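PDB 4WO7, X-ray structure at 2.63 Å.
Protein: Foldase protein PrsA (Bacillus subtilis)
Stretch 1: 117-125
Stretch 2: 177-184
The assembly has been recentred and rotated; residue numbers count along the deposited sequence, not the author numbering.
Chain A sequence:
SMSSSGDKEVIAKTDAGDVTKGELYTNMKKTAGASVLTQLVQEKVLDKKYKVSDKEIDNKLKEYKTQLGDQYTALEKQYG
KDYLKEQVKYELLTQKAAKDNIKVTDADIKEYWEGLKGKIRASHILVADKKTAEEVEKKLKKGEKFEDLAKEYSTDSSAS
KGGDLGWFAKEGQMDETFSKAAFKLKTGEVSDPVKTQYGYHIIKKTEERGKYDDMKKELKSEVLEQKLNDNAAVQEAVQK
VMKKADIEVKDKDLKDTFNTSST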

# COMPACT_ATOMS: atom_id res chain seq x y z
N LYS A 117 -9.17 -8.03 29.28
CA LYS A 117 -8.73 -7.83 30.67
C LYS A 117 -8.09 -6.48 30.94
O LYS A 117 -7.11 -6.09 30.30
CB LYS A 117 -7.78 -8.96 31.09
CG LYS A 117 -7.44 -9.00 32.59
CD LYS A 117 -6.40 -10.08 32.89
CE LYS A 117 -5.95 -10.08 34.36
NZ LYS A 117 -7.05 -10.45 35.30
N GLY A 118 -8.65 -5.79 31.91
CA GLY A 118 -8.18 -4.48 32.32
C GLY A 118 -8.58 -3.43 31.31
O GLY A 118 -8.05 -2.32 31.33
N LYS A 119 -9.51 -3.79 30.42
CA LYS A 119 -9.99 -2.90 29.38
C LYS A 119 -11.40 -2.35 29.61
O LYS A 119 -12.21 -2.95 30.31
CB LYS A 119 -9.91 -3.65 28.05
CG LYS A 119 -8.69 -3.34 27.24
CD LYS A 119 -8.63 -4.26 26.00
CE LYS A 119 -7.57 -3.81 24.99
NZ LYS A 119 -7.31 -4.85 23.96
N ILE A 120 -11.66 -1.18 29.02
CA ILE A 120 -12.98 -0.54 29.09
C ILE A 120 -13.39 -0.06 27.71
O ILE A 120 -12.54 0.11 26.82
CB ILE A 120 -13.01 0.67 30.07
CG1 ILE A 120 -12.15 1.84 29.56
CG2 ILE A 120 -12.66 0.24 31.50
CD1 ILE A 120 -12.53 3.19 30.14
N ARG A 121 -14.68 0.15 27.52
CA ARG A 121 -15.22 0.72 26.30
C ARG A 121 -15.77 2.13 26.57
O ARG A 121 -16.39 2.36 27.60
CB ARG A 121 -16.30 -0.21 25.73
CG ARG A 121 -16.70 0.09 24.32
CD ARG A 121 -17.91 -0.73 23.93
NE ARG A 121 -18.35 -0.41 22.57
CZ ARG A 121 -18.03 -1.09 21.48
NH1 ARG A 121 -17.23 -2.15 21.54
NH2 ARG A 121 -18.51 -0.70 20.31
N ALA A 122 -15.53 3.06 25.64
CA ALA A 122 -15.96 4.45 25.82
C ALA A 122 -16.22 5.20 24.51
O ALA A 122 -15.66 4.86 23.46
CB ALA A 122 -14.91 5.19 26.63
N SER A 123 -17.08 6.21 24.58
CA SER A 123 -17.30 7.14 23.48
C SER A 123 -16.74 8.51 23.84
O SER A 123 -16.61 8.84 25.02
CB SER A 123 -18.78 7.26 23.15
OG SER A 123 -19.35 6.00 22.87
N HIS A 124 -16.41 9.31 22.82
CA HIS A 124 -15.98 10.69 23.06
C HIS A 124 -16.45 11.66 21.99
O HIS A 124 -16.79 11.28 20.87
CB HIS A 124 -14.46 10.77 23.18
CG HIS A 124 -13.75 10.93 21.87
ND1 HIS A 124 -13.97 10.10 20.80
CD2 HIS A 124 -12.83 11.83 21.46
CE1 HIS A 124 -13.21 10.47 19.78
NE2 HIS A 124 -12.51 11.52 20.16
N ILE A 125 -16.47 12.94 22.37
CA ILE A 125 -16.78 14.04 21.47
C ILE A 125 -15.61 15.02 21.45
O ILE A 125 -15.29 15.64 22.46
CB ILE A 125 -18.07 14.76 21.89
CG1 ILE A 125 -19.22 13.75 21.84
CG2 ILE A 125 -18.36 15.93 20.96
CD1 ILE A 125 -20.57 14.30 22.28
N THR A 177 -3.45 11.33 28.72
CA THR A 177 -4.33 12.34 29.30
C THR A 177 -5.78 11.90 29.19
O THR A 177 -6.57 12.09 30.10
CB THR A 177 -4.18 13.72 28.62
OG1 THR A 177 -2.79 14.05 28.47
CG2 THR A 177 -4.86 14.79 29.45
N PHE A 178 -6.11 11.30 28.05
CA PHE A 178 -7.47 10.86 27.78
C PHE A 178 -7.85 9.59 28.54
O PHE A 178 -8.88 9.55 29.21
CB PHE A 178 -7.66 10.61 26.29
CG PHE A 178 -9.00 10.05 25.95
CD1 PHE A 178 -10.07 10.89 25.71
CD2 PHE A 178 -9.20 8.68 25.91
CE1 PHE A 178 -11.31 10.38 25.40
CE2 PHE A 178 -10.45 8.16 25.61
CZ PHE A 178 -11.51 9.01 25.36
N SER A 179 -7.00 8.57 28.44
CA SER A 179 -7.31 7.26 29.01
C SER A 179 -7.34 7.27 30.54
O SER A 179 -8.15 6.58 31.15
CB SER A 179 -6.30 6.23 28.51
OG SER A 179 -4.98 6.59 28.85
N LYS A 180 -6.46 8.07 31.14
CA LYS A 180 -6.43 8.21 32.59
C LYS A 180 -7.78 8.77 33.04
O LYS A 180 -8.39 8.28 33.99
CB LYS A 180 -5.29 9.13 33.00
CG LYS A 180 -3.94 8.45 32.99
CD LYS A 180 -2.82 9.39 33.40
CE LYS A 180 -1.50 8.67 33.50
NZ LYS A 180 -0.40 9.59 33.88
N ALA A 181 -8.23 9.80 32.33
CA ALA A 181 -9.52 10.43 32.60
C ALA A 181 -10.68 9.49 32.32
O ALA A 181 -11.69 9.52 33.02
CB ALA A 181 -9.66 11.69 31.76
N ALA A 182 -10.55 8.66 31.29
CA ALA A 182 -11.63 7.77 30.90
C ALA A 182 -11.75 6.67 31.95
O ALA A 182 -12.85 6.29 32.34
CB ALA A 182 -11.39 7.18 29.52
N PHE A 183 -10.61 6.15 32.38
CA PHE A 183 -10.58 5.07 33.35
C PHE A 183 -10.98 5.53 34.74
O PHE A 183 -11.38 4.72 35.57
CB PHE A 183 -9.19 4.44 33.37
CG PHE A 183 -9.06 3.29 32.43
CD1 PHE A 183 -8.71 3.49 31.11
CD2 PHE A 183 -9.31 2.01 32.87
CE1 PHE A 183 -8.60 2.42 30.24
CE2 PHE A 183 -9.20 0.94 32.01
CZ PHE A 183 -8.84 1.14 30.70
N LYS A 184 -10.88 6.83 34.99
CA LYS A 184 -11.34 7.42 36.25
C LYS A 184 -12.86 7.46 36.34
O LYS A 184 -13.42 7.70 37.42
CB LYS A 184 -10.76 8.83 36.44
CG LYS A 184 -9.36 8.86 37.01
CD LYS A 184 -8.69 10.20 36.74
CE LYS A 184 -9.26 11.32 37.62
NZ LYS A 184 -8.91 11.25 39.06

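The rule that organizes this contact is alternation. Along the strand, Ile-120, Ala-122 and His-124 direct their CA-to-CB bonds toward the helix, while Ser-123 directs its own away, as the two-residue repeat of an extended chain requires. The helix answers with Phe-178, Ala-182 and Phe-183. Its axis runs at 104° to that of the strand, close to perpendicular, and the closest approach of 10.0 Å is a spacing that side chains must fill. No hydrogen bond passes between the two stretches, so shape and apolar packing carry the contact, over a modest 286 Å² of buried surface.

Ile-120 and Phe-183 contribute most, and their backbones come nearest here, CA to CA 7.4 Å. The CB of Phe-183 leaves the helix sideways to the strand, so the ring has to be brought in by its torsions. With chi1 at -91°, between wells, and chi2 at 86°, the end of the side chain comes nearer than its root suggests. The ring then offers one face to Ile-120: CG1 of Ile-120 lies 3.8 Å from the centroid of the Phe-183 ring and 21° off its normal, a CH-pi contact, with CG1 of Ile-120 3.6 Å from CZ of Phe-183. At 2.63 Å resolution the off-well chi1 should be read with some caution, but the position of the ring fits the packing.

Ile-120 has chi1 at 67° (p) and chi2 at 157° (t). This conformation lays CG1 over the aromatic face and carries CD1 onward to Ala-182, where it lies 4.2 Å from CB of Ala-182 and 3.8 Å from the backbone O of Ala-182. One extended branch thus touches two consecutive helix residues. The small side chain of Ala-182 also points toward the strand, meeting the isoleucine with a single methyl.

The edge of the Phe-183 ring is used as well. The backbone O of Gly-118 sits 3.5 Å from CE2 of Phe-183, near the ring plane, where the aromatic hydrogens carry slight positive charge; CA of Lys-119 also lies near that plane. Gly-118 has phi 75° and psi 15°, and a positive phi by itself favours glycine. No part of the helix stretch lies within 5.5 Å of where its CB would be, so the backbone conformation, rather than a lack of room against the helix, is the visible argument for glycine. Lys-119 turns its CB away, and its side chain is poorly ordered.

At the other end, His-124 meets Phe-178. Phe-178 holds chi1 at 175° (t), reaching across so that its CE1 lies 3.9 Å from CB of His-124. The rings are 5.9 Å apart between centroids with planes at 82°, an oblique pairing. On the helix, Phe-178 and Ala-182 are one turn apart, linked by the 2.8 Å hydrogen bond from Ala-182 N to Phe-178 O, and both point toward the strand.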